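Local coordinates for protein peroxisomal catalase A (Saccharomyces cerevisiae, PDB 1A4E) that probably breaks down hydrogen peroxide from peroxisomal oxidases into water and oxygen, using heme as its cofactor, at residues F134-D138 with P139-P143; H144-H147 with T148-N152; V174-H177 with Q178-L182; D331-L334 with Q335-F339. All coordinates share one frame; numbering follows the deposited sequence.

In the fold
All four contacts are local and largely buried, yet their chemistry changes with their place in the fold. Contacts 1 and 4 both touch the heme, one through aromatic rings and the other through a guanidinium group. They also touch each other where Pro139 meets Ala336. Contacts 1 and 2 share helix 141-149: contact 1 holds its start, contact 2 its end, where partly exposed charged residues appear. Contact 3, on helix 176-182, is almost wholly apolar in its side-chain meetings and reaches contact 1 through Phe135, but lies about 20 Å from contact 4 between centres. Contacts 1, 2 and 4 also touch the second subunit, whereas no other chain of the assembly touches contact 3.

Contact 1. Residues F134-D138 with P139-P143. With HEM (protoporphyrin IX containing Fe), chain I.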
# COMPACT_ATOMS: atom_id res chain seq x y z
N PHE B 134 11.51 -22.41 -22.59
CA PHE B 134 11.42 -20.98 -22.39
C PHE B 134 12.71 -20.32 -22.87
O PHE B 134 13.67 -20.98 -23.28
CB PHE B 134 11.16 -20.70 -20.91
CG PHE B 134 10.61 -19.32 -20.56
CD1 PHE B 134 9.38 -18.89 -21.09
CD2 PHE B 134 11.35 -18.48 -19.72
CE1 PHE B 134 8.91 -17.61 -20.77
CE2 PHE B 134 10.87 -17.21 -19.41
CZ PHE B 134 9.65 -16.78 -19.93
N PHE B 135 12.72 -18.99 -22.87
CA PHE B 135 13.81 -18.17 -23.36
C PHE B 135 15.10 -18.19 -22.55
O PHE B 135 16.17 -17.89 -23.09
CB PHE B 135 13.35 -16.73 -23.46
CG PHE B 135 12.10 -16.51 -24.30
CD1 PHE B 135 10.84 -16.63 -23.71
CD2 PHE B 135 12.21 -16.14 -25.65
CE1 PHE B 135 9.69 -16.38 -24.47
CE2 PHE B 135 11.06 -15.89 -26.40
CZ PHE B 135 9.80 -16.01 -25.80
N ILE B 136 15.05 -18.51 -21.26
CA ILE B 136 16.23 -18.41 -20.41
C ILE B 136 16.46 -19.64 -19.55
O ILE B 136 15.55 -20.43 -19.30
CB ILE B 136 16.14 -17.15 -19.47
CG1 ILE B 136 14.85 -17.21 -18.65
CG2 ILE B 136 16.20 -15.86 -20.29
CD1 ILE B 136 14.79 -16.17 -17.52
N ARG B 137 17.70 -19.81 -19.09
CA ARG B 137 18.06 -20.85 -18.14
C ARG B 137 18.84 -20.23 -16.97
O ARG B 137 19.33 -20.94 -16.08
CB ARG B 137 18.89 -21.94 -18.85
CG ARG B 137 20.22 -21.57 -19.47
CD ARG B 137 20.81 -22.83 -20.07
NE ARG B 137 22.15 -22.61 -20.56
CZ ARG B 137 22.80 -23.47 -21.35
NH1 ARG B 137 22.26 -24.62 -21.75
NH2 ARG B 137 24.02 -23.17 -21.77
N ASP B 138 18.95 -18.90 -16.96
CA ASP B 138 19.51 -18.14 -15.84
C ASP B 138 18.42 -17.24 -15.27
O ASP B 138 17.86 -16.41 -16.00
CB ASP B 138 20.65 -17.23 -16.27
CG ASP B 138 21.95 -17.97 -16.47
OD1 ASP B 138 22.53 -18.42 -15.49
OD2 ASP B 138 22.38 -18.10 -17.61
N PRO B 139 18.07 -17.37 -13.99
CA PRO B 139 16.99 -16.61 -13.36
C PRO B 139 17.18 -15.09 -13.33
O PRO B 139 16.23 -14.32 -13.43
CB PRO B 139 16.89 -17.24 -11.99
CG PRO B 139 18.29 -17.73 -11.70
CD PRO B 139 18.70 -18.29 -13.05
N SER B 140 18.45 -14.67 -13.25
CA SER B 140 18.83 -13.26 -13.22
C SER B 140 18.56 -12.52 -14.52
O SER B 140 18.42 -11.30 -14.56
CB SER B 140 20.30 -13.17 -12.90
OG SER B 140 21.01 -13.98 -13.81
N LYS B 141 18.49 -13.30 -15.59
CA LYS B 141 18.24 -12.81 -16.92
C LYS B 141 16.77 -12.40 -17.06
O LYS B 141 16.45 -11.63 -17.98
CB LYS B 141 18.58 -13.93 -17.89
CG LYS B 141 19.44 -13.66 -19.10
CD LYS B 141 20.90 -13.59 -18.77
CE LYS B 141 21.68 -14.89 -18.83
NZ LYS B 141 22.35 -15.05 -20.11
N PHE B 142 15.86 -12.86 -16.17
CA PHE B 142 14.43 -12.61 -16.32
C PHE B 142 13.96 -11.16 -16.29
O PHE B 142 13.21 -10.85 -17.22
CB PHE B 142 13.64 -13.38 -15.25
CG PHE B 142 12.13 -13.37 -15.48
CD1 PHE B 142 11.57 -14.13 -16.51
CD2 PHE B 142 11.31 -12.59 -14.66
CE1 PHE B 142 10.19 -14.11 -16.72
CE2 PHE B 142 9.93 -12.58 -14.88
CZ PHE B 142 9.37 -13.34 -15.90
N PRO B 143 14.28 -10.24 -15.35
CA PRO B 143 13.89 -8.83 -15.42
C PRO B 143 14.31 -8.17 -16.72
O PRO B 143 13.52 -7.44 -17.33
CB PRO B 143 14.53 -8.20 -14.20
CG PRO B 143 14.59 -9.35 -13.23
CD PRO B 143 15.04 -10.49 -14.12
CHA HEM I . 3.41 -15.06 -14.05
CHB HEM I . 7.91 -14.57 -12.47
CHC HEM I . 9.34 -17.90 -15.59
CHD HEM I . 4.74 -19.07 -16.37
C1A HEM I . 4.54 -14.52 -13.47
C2A HEM I . 4.51 -13.52 -12.42
C3A HEM I . 5.76 -13.44 -11.91
C4A HEM I . 6.56 -14.37 -12.67
CMA HEM I . 6.24 -12.62 -10.73
CAA HEM I . 3.28 -12.76 -11.94
CBA HEM I . 2.81 -13.38 -10.64
CGA HEM I . 1.60 -12.71 -10.02
O1A HEM I . 1.56 -11.49 -9.87
O2A HEM I . 0.69 -13.44 -9.67
C1B HEM I . 8.69 -15.46 -13.17
C2B HEM I . 10.12 -15.57 -13.01
C3B HEM I . 10.56 -16.44 -13.97
C4B HEM I . 9.36 -16.87 -14.68
CMB HEM I . 10.91 -14.79 -11.96
CAB HEM I . 11.86 -16.88 -14.29
CBB HEM I . 13.08 -16.71 -13.49
C1C HEM I . 8.21 -18.54 -16.06
C2C HEM I . 8.23 -19.80 -16.75
C3C HEM I . 6.93 -20.18 -16.92
C4C HEM I . 6.13 -19.12 -16.34
CMC HEM I . 9.50 -20.56 -17.15
CAC HEM I . 6.44 -21.35 -17.48
CBC HEM I . 6.76 -22.67 -16.97
C1D HEM I . 3.97 -18.06 -15.82
C2D HEM I . 2.53 -18.00 -15.89
C3D HEM I . 2.17 -16.86 -15.26
C4D HEM I . 3.37 -16.22 -14.80
CMD HEM I . 1.60 -19.03 -16.52
CAD HEM I . 0.76 -16.32 -15.13
CBD HEM I . 0.02 -16.79 -13.89
CGD HEM I . -1.39 -16.23 -13.89
O1D HEM I . -2.15 -16.53 -14.80
O2D HEM I . -1.75 -15.49 -12.98
NA HEM I . 5.81 -15.06 -13.59
NB HEM I . 8.23 -16.28 -14.17
NC HEM I . 6.92 -18.15 -15.77
ND HEM I . 4.48 -16.97 -15.14
FE HEM I . 6.36 -16.59 -14.70
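Asp138 O accepts a hydrogen bond from Lys141 N at 3.2 Å, the donor standing well above the carbonyl plane, and this bond closes the type I beta turn from Asp138 to Lys141. The same two residues meet through their side chains. Bent at three successive torsions, the lysine curls back until its CE lies 3.5 Å from Asp138 OD2, while its NZ makes only a long salt bridge with that oxygen, at 3.9 Å. Stronger polar partners lie beyond: Asn172 for the amine, and the backbone of Trp420 for Asp138 OD1.

The turn illustrates how a loop can deliver an aromatic ring to a cofactor. With CG anti to the backbone N (chi1 -170°), Phe142 spreads a face over a heme pyrrole, heme C2B lying 3.5 Å from the ring plane and over its centre. Ile136 CD1 lies at the edge of that ring, in its plane, and 3.8 Å from CB of Phe142. Phe134 crosses Phe142 at about a right angle, and CE2 of Phe134 comes 4.2 Å from CE1 of Phe142. One face of Phe134 takes the heme methyl CMC and the other the rim of Phe135. Phe134 and Phe142 also line the azide pocket. The segment thus links the loop after strand 122-129 to helix 141-149, with Phe135 resting on helix 176-182 and Pro139 on helix 332-348.

Contact 2. Residues H144-H147 with T148-N152; sequences HFIH and TQKRN
Thr148 turns back on the preceding helical turn, its OG1 donating to Phe145 O at 2.6 Å. The hydroxyl reaches that carbonyl because OG1 sits between the backbone N and the carbonyl carbon (chi1 63°). Phe145 O is gripped twice, since Gln149 N also donates to it, at 3.1 Å. With an alanine here, Phe145 O would probably be left to its amide partner alone, without the hydroxyl bond.

Gln149 folds over the ring of Phe145, one helical turn back: CG, anti to the carbonyl carbon, lies over one face, 3.8 Å from the ring centroid, in a CH-pi contact. The bend at chi2 then brings the amide round at 23° to the ring plane. His147 contributes mainly through its backbone, where O accepts from Lys150 N at 3.3 Å and from a water that also donates to Arg151 O. Its imidazole faces two other chains, with ND1 bonded to Thr387 O of the third subunit and NE2 to Glu48 of the second, an arrangement that could favour a protonated ring. The chemistry implies a helix end that unwinds unevenly: the hydroxyl adds to an intact amide bond at Phe145 O, the bonds to Ile146 O are weak, and the water shares His147 O with Lys150 N.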
# COMPACT_ATOMS: atom_id res chain seq x y z
N HIS B 144 15.53 -8.49 -17.18
CA HIS B 144 16.12 -7.96 -18.40
C HIS B 144 15.33 -8.38 -19.63
O HIS B 144 15.02 -7.56 -20.49
CB HIS B 144 17.54 -8.45 -18.57
CG HIS B 144 18.51 -7.97 -17.52
ND1 HIS B 144 19.48 -7.08 -17.67
CD2 HIS B 144 18.55 -8.41 -16.23
CE1 HIS B 144 20.11 -6.96 -16.53
NE2 HIS B 144 19.54 -7.77 -15.67
N PHE B 145 15.00 -9.67 -19.69
CA PHE B 145 14.26 -10.23 -20.81
C PHE B 145 12.85 -9.66 -20.90
O PHE B 145 12.44 -9.25 -21.99
CB PHE B 145 14.23 -11.76 -20.66
CG PHE B 145 13.25 -12.40 -21.63
CD1 PHE B 145 13.49 -12.36 -23.01
CD2 PHE B 145 12.06 -12.95 -21.13
CE1 PHE B 145 12.52 -12.86 -23.88
CE2 PHE B 145 11.10 -13.44 -22.02
CZ PHE B 145 11.34 -13.39 -23.39
N ILE B 146 12.07 -9.62 -19.81
CA ILE B 146 10.71 -9.09 -19.85
C ILE B 146 10.71 -7.61 -20.18
O ILE B 146 9.80 -7.15 -20.87
CB ILE B 146 10.01 -9.39 -18.49
CG1 ILE B 146 9.84 -10.90 -18.35
CG2 ILE B 146 8.63 -8.74 -18.42
CD1 ILE B 146 8.92 -11.57 -19.41
N HIS B 147 11.72 -6.85 -19.74
CA HIS B 147 11.83 -5.44 -20.10
C HIS B 147 11.94 -5.27 -21.62
O HIS B 147 11.29 -4.39 -22.18
CB HIS B 147 13.06 -4.82 -19.45
CG HIS B 147 12.97 -4.61 -17.94
ND1 HIS B 147 13.94 -4.36 -17.06
CD2 HIS B 147 11.81 -4.68 -17.22
CE1 HIS B 147 13.42 -4.28 -15.86
NE2 HIS B 147 12.14 -4.48 -15.98
N THR B 148 12.72 -6.15 -22.29
CA THR B 148 12.88 -6.06 -23.74
C THR B 148 11.65 -6.55 -24.51
O THR B 148 11.46 -6.17 -25.67
CB THR B 148 14.12 -6.87 -24.21
OG1 THR B 148 13.93 -8.24 -23.90
CG2 THR B 148 15.38 -6.34 -23.56
N GLN B 149 10.81 -7.37 -23.88
CA GLN B 149 9.54 -7.82 -24.45
C GLN B 149 8.44 -6.78 -24.37
O GLN B 149 7.43 -6.86 -25.08
CB GLN B 149 9.04 -9.07 -23.73
CG GLN B 149 9.87 -10.31 -23.98
CD GLN B 149 9.89 -10.76 -25.43
OE1 GLN B 149 10.94 -10.83 -26.07
NE2 GLN B 149 8.74 -11.08 -26.01
N LYS B 150 8.61 -5.80 -23.48
CA LYS B 150 7.61 -4.78 -23.26
C LYS B 150 7.86 -3.48 -24.02
O LYS B 150 8.09 -3.52 -25.23
CB LYS B 150 7.53 -4.57 -21.75
CG LYS B 150 6.71 -5.65 -21.05
CD LYS B 150 6.79 -5.42 -19.55
CE LYS B 150 5.72 -6.21 -18.83
NZ LYS B 150 4.42 -5.59 -18.98
N ARG B 151 7.82 -2.31 -23.38
CA ARG B 151 7.95 -1.05 -24.08
C ARG B 151 9.28 -0.38 -23.80
O ARG B 151 9.92 -0.62 -22.78
CB ARG B 151 6.80 -0.15 -23.65
CG ARG B 151 5.42 -0.73 -23.96
CD ARG B 151 4.39 0.07 -23.18
NE ARG B 151 3.04 -0.43 -23.36
CZ ARG B 151 2.26 -0.05 -24.37
NH1 ARG B 151 2.68 0.82 -25.30
NH2 ARG B 151 1.02 -0.52 -24.45
N ASN B 152 9.71 0.47 -24.72
CA ASN B 152 10.95 1.22 -24.60
C ASN B 152 10.78 2.21 -23.45
O ASN B 152 9.73 2.86 -23.37
CB ASN B 152 11.19 1.92 -25.94
CG ASN B 152 12.41 2.82 -26.00
OD1 ASN B 152 12.41 3.94 -25.49
ND2 ASN B 152 13.49 2.38 -26.63
O HOH W 1 11.26 -1.95 -20.79

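Contact 3. Residues V174-H177 with Q178-L182; sequences VAIH and QVMIL
Gln178 lays its CB 3.3 Å from Ala175 O, while its N donates to a water that in turn donates to Val174 O, so the first turn is bridged by solvent. Its side chain leaves the helix, and NE2 bonds Thr131 OG1. Val179 comes next, with N donating to Ala175 O at 2.9 Å. Here CG2, beside the backbone N, passes close to the same oxygen and reaches Ala175 CB at 4.3 Å.

Met180 repeats the pattern one residue on, its N bonded to Ile176 O at 3.0 Å. The two side chains lie side by side and point the same way, and Met180 CG meets Ile176 CD1 at 3.8 Å. Beyond CG the methionine chain bends at chi2 and chi3, and the side chain packs on Leu435 and Tyr436 of helix 430-440. Ile181 N then pairs with His177 O. Obliquely across the imidazole, Ile181 CD1 approaches His177 CD2 at 4.0 Å, while ND1 of that ring is held by Thr283 O.

Such i to i+4 pairing following a 3-10 turn is the elementary repeat of an alpha-helix, and here it forms a short buried helix, 176-182, packed between helix 160-168 and the C-terminal helices 430-440 and 462-473 of the catalase fold.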
# COMPACT_ATOMS: atom_id res chain seq x y z
N VAL B 174 20.88 -19.14 -26.18
CA VAL B 174 20.24 -20.39 -25.76
C VAL B 174 18.71 -20.26 -25.82
O VAL B 174 17.97 -21.23 -25.70
CB VAL B 174 20.79 -20.74 -24.32
CG1 VAL B 174 20.26 -19.81 -23.25
CG2 VAL B 174 20.40 -22.17 -24.00
N ALA B 175 18.21 -19.04 -26.05
CA ALA B 175 16.80 -18.74 -26.26
C ALA B 175 16.25 -19.20 -27.61
O ALA B 175 15.04 -19.24 -27.78
CB ALA B 175 16.57 -17.25 -26.16
N ILE B 176 17.14 -19.58 -28.55
CA ILE B 176 16.78 -19.89 -29.93
C ILE B 176 15.74 -21.00 -30.12
O ILE B 176 14.89 -20.85 -31.01
CB ILE B 176 18.18 -20.16 -30.65
CG1 ILE B 176 18.12 -19.56 -32.06
CG2 ILE B 176 18.57 -21.64 -30.65
CD1 ILE B 176 17.05 -19.97 -33.07
N HIS B 177 15.71 -22.06 -29.29
CA HIS B 177 14.69 -23.11 -29.39
C HIS B 177 13.32 -22.48 -29.15
O HIS B 177 12.38 -22.71 -29.91
CB HIS B 177 14.99 -24.19 -28.35
CG HIS B 177 14.18 -25.48 -28.41
ND1 HIS B 177 14.29 -26.50 -27.56
CD2 HIS B 177 13.20 -25.81 -29.31
CE1 HIS B 177 13.43 -27.41 -27.90
NE2 HIS B 177 12.77 -26.99 -28.96
N GLN B 178 13.25 -21.61 -28.13
CA GLN B 178 12.02 -20.91 -27.82
C GLN B 178 11.65 -19.87 -28.86
O GLN B 178 10.46 -19.76 -29.18
CB GLN B 178 12.13 -20.24 -26.46
CG GLN B 178 10.89 -19.47 -26.04
CD GLN B 178 9.58 -20.23 -26.03
OE1 GLN B 178 8.51 -19.71 -26.35
NE2 GLN B 178 9.62 -21.49 -25.65
N VAL B 179 12.62 -19.12 -29.42
CA VAL B 179 12.32 -18.11 -30.43
C VAL B 179 11.73 -18.78 -31.67
O VAL B 179 10.82 -18.21 -32.29
CB VAL B 179 13.61 -17.34 -30.75
CG1 VAL B 179 13.41 -16.35 -31.88
CG2 VAL B 179 14.03 -16.56 -29.51
N MET B 180 12.19 -20.00 -31.99
CA MET B 180 11.68 -20.79 -33.10
C MET B 180 10.21 -21.14 -32.90
O MET B 180 9.41 -21.02 -33.84
CB MET B 180 12.46 -22.08 -33.23
CG MET B 180 13.88 -21.96 -33.79
SD MET B 180 13.88 -21.53 -35.54
CE MET B 180 13.47 -23.16 -36.12
N ILE B 181 9.85 -21.56 -31.68
CA ILE B 181 8.47 -21.89 -31.35
C ILE B 181 7.59 -20.63 -31.34
O ILE B 181 6.49 -20.65 -31.88
CB ILE B 181 8.42 -22.59 -29.97
CG1 ILE B 181 9.17 -23.91 -30.04
CG2 ILE B 181 6.98 -22.87 -29.55
CD1 ILE B 181 9.43 -24.53 -28.66
N LEU B 182 8.11 -19.52 -30.79
CA LEU B 182 7.39 -18.26 -30.68
C LEU B 182 6.98 -17.71 -32.04
O LEU B 182 5.83 -17.31 -32.22
CB LEU B 182 8.28 -17.24 -29.96
CG LEU B 182 7.78 -15.80 -29.82
CD1 LEU B 182 6.60 -15.77 -28.88
CD2 LEU B 182 8.88 -14.92 -29.30
O HOH W 2 15.09 -21.79 -25.68

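Contact 4. Residues D331-L334 with Q335-F339; sequences DPVL and QARLF. With HEM (protoporphyrin IX containing Fe), chain I.
Leu334 and Arg337 set their side chains at a slant to one another, Leu334 CD1 lying 4.1 Å from Arg337 NH1. The guanidinium turns a face to the heme. A bend at chi3 (80°) brings that face over a pyrrole, tilted and with heme C3C offset toward the rim of the group, so that NH2 comes 3.2 Å from heme C4C and NE 3.3 Å from heme C1C. Val333, one helical turn earlier on the same side, points CG1 at the vinyl carbon CAB of the heme, 3.5 Å away. These two residues are also joined by their backbones, Arg337 N donating to Val333 O at 3.1 Å.

Gln335 heads elsewhere: CG crosses 3.2 Å from Asp331 O, which also receives Gln335 N at 3.0 Å. The amide then bridges chains, with NE2 on Ser329 O and OE1 on Leu31 N of the second subunit. Asp331 occupies the N-cap, where OD1 accepts weak bonds from Val333 N and Leu334 N, and OD2 is bonded to His201.

Arg337 NH2 is hydrogen-bonded to Tyr341 OH, so the arginine is a second-shell partner of the iron's axial ligand. A leucine in place of the arginine would probably leave the tyrosine oxygen without this mate and the pyrrole without the guanidinium over it. As a worked example, this is an N-capped helix, 332-348, carrying the proximal heme ligand and the arginine beside it, as in heme catalases.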
# COMPACT_ATOMS: atom_id res chain seq x y z
N ASP B 331 16.53 -26.90 -11.33
CA ASP B 331 16.48 -26.02 -12.49
C ASP B 331 16.52 -24.60 -11.93
O ASP B 331 15.62 -24.23 -11.17
CB ASP B 331 15.17 -26.29 -13.25
CG ASP B 331 14.84 -25.40 -14.46
OD1 ASP B 331 15.06 -24.19 -14.46
OD2 ASP B 331 14.29 -25.93 -15.42
N PRO B 332 17.51 -23.77 -12.27
CA PRO B 332 17.76 -22.45 -11.67
C PRO B 332 16.62 -21.46 -11.86
O PRO B 332 16.42 -20.59 -11.01
CB PRO B 332 19.03 -21.96 -12.31
CG PRO B 332 19.63 -23.19 -12.91
CD PRO B 332 18.43 -23.98 -13.38
N VAL B 333 15.89 -21.59 -12.98
CA VAL B 333 14.74 -20.74 -13.27
C VAL B 333 13.58 -21.13 -12.36
O VAL B 333 12.99 -20.24 -11.75
CB VAL B 333 14.39 -20.89 -14.76
CG1 VAL B 333 13.20 -20.04 -15.16
CG2 VAL B 333 15.57 -20.40 -15.57
N LEU B 334 13.27 -22.43 -12.21
CA LEU B 334 12.22 -22.89 -11.31
C LEU B 334 12.51 -22.55 -9.86
O LEU B 334 11.60 -22.20 -9.11
CB LEU B 334 12.04 -24.40 -11.43
CG LEU B 334 11.00 -25.11 -10.54
CD1 LEU B 334 9.63 -24.44 -10.66
CD2 LEU B 334 10.93 -26.57 -10.95
N GLN B 335 13.79 -22.66 -9.47
CA GLN B 335 14.23 -22.32 -8.13
C GLN B 335 13.92 -20.86 -7.79
O GLN B 335 13.39 -20.59 -6.71
CB GLN B 335 15.73 -22.56 -8.02
CG GLN B 335 16.15 -24.02 -8.04
CD GLN B 335 16.04 -24.72 -6.70
OE1 GLN B 335 16.70 -24.33 -5.75
NE2 GLN B 335 15.23 -25.76 -6.58
N ALA B 336 14.20 -19.92 -8.70
CA ALA B 336 13.89 -18.51 -8.49
C ALA B 336 12.38 -18.23 -8.45
O ALA B 336 11.93 -17.35 -7.71
CB ALA B 336 14.48 -17.67 -9.59
N ARG B 337 11.62 -19.00 -9.24
CA ARG B 337 10.17 -18.90 -9.30
C ARG B 337 9.51 -19.33 -8.01
O ARG B 337 8.38 -18.92 -7.72
CB ARG B 337 9.60 -19.76 -10.41
CG ARG B 337 9.98 -19.29 -11.80
CD ARG B 337 9.45 -20.25 -12.83
NE ARG B 337 8.04 -20.03 -13.10
CZ ARG B 337 7.19 -21.02 -13.40
NH1 ARG B 337 7.58 -22.28 -13.50
NH2 ARG B 337 5.92 -20.73 -13.62
N LEU B 338 10.19 -20.16 -7.22
CA LEU B 338 9.71 -20.57 -5.91
C LEU B 338 9.63 -19.38 -4.95
O LEU B 338 8.84 -19.41 -4.01
CB LEU B 338 10.66 -21.62 -5.37
CG LEU B 338 10.27 -23.09 -5.26
CD1 LEU B 338 9.23 -23.54 -6.26
CD2 LEU B 338 11.57 -23.85 -5.42
N PHE B 339 10.43 -18.33 -5.21
CA PHE B 339 10.40 -17.09 -4.45
C PHE B 339 9.46 -16.06 -5.08
O PHE B 339 8.58 -15.54 -4.41
CB PHE B 339 11.80 -16.45 -4.35
CG PHE B 339 11.79 -15.00 -3.87
CD1 PHE B 339 11.47 -14.69 -2.54
CD2 PHE B 339 12.07 -13.97 -4.77
CE1 PHE B 339 11.41 -13.36 -2.13
CE2 PHE B 339 12.01 -12.64 -4.35
CZ PHE B 339 11.68 -12.33 -3.03
CHA HEM I . 3.41 -15.06 -14.05
CHB HEM I . 7.91 -14.57 -12.47
CHC HEM I . 9.34 -17.90 -15.59
CHD HEM I . 4.74 -19.07 -16.37
C1A HEM I . 4.54 -14.52 -13.47
C2A HEM I . 4.51 -13.52 -12.42
C3A HEM I . 5.76 -13.44 -11.91
C4A HEM I . 6.56 -14.37 -12.67
CMA HEM I . 6.24 -12.62 -10.73
CAA HEM I . 3.28 -12.76 -11.94
CBA HEM I . 2.81 -13.38 -10.64
CGA HEM I . 1.60 -12.71 -10.02
O1A HEM I . 1.56 -11.49 -9.87
O2A HEM I . 0.69 -13.44 -9.67
C1B HEM I . 8.69 -15.46 -13.17
C2B HEM I . 10.12 -15.57 -13.01
C3B HEM I . 10.56 -16.44 -13.97
C4B HEM I . 9.36 -16.87 -14.68
CMB HEM I . 10.91 -14.79 -11.96
CAB HEM I . 11.86 -16.88 -14.29
CBB HEM I . 13.08 -16.71 -13.49
C1C HEM I . 8.21 -18.54 -16.06
C2C HEM I . 8.23 -19.80 -16.75
C3C HEM I . 6.93 -20.18 -16.92
C4C HEM I . 6.13 -19.12 -16.34
CMC HEM I . 9.50 -20.56 -17.15
CAC HEM I . 6.44 -21.35 -17.48
CBC HEM I . 6.76 -22.67 -16.97
C1D HEM I . 3.97 -18.06 -15.82
C2D HEM I . 2.53 -18.00 -15.89
C3D HEM I . 2.17 -16.86 -15.26
C4D HEM I . 3.37 -16.22 -14.80
CMD HEM I . 1.60 -19.03 -16.52
CAD HEM I . 0.76 -16.32 -15.13
CBD HEM I . 0.02 -16.79 -13.89
CGD HEM I . -1.39 -16.23 -13.89
O1D HEM I . -2.15 -16.53 -14.80
O2D HEM I . -1.75 -15.49 -12.98
NA HEM I . 5.81 -15.06 -13.59
NB HEM I . 8.23 -16.28 -14.17
NC HEM I . 6.92 -18.15 -15.77
ND HEM I . 4.48 -16.97 -15.14
FE HEM I . 6.36 -16.59 -14.70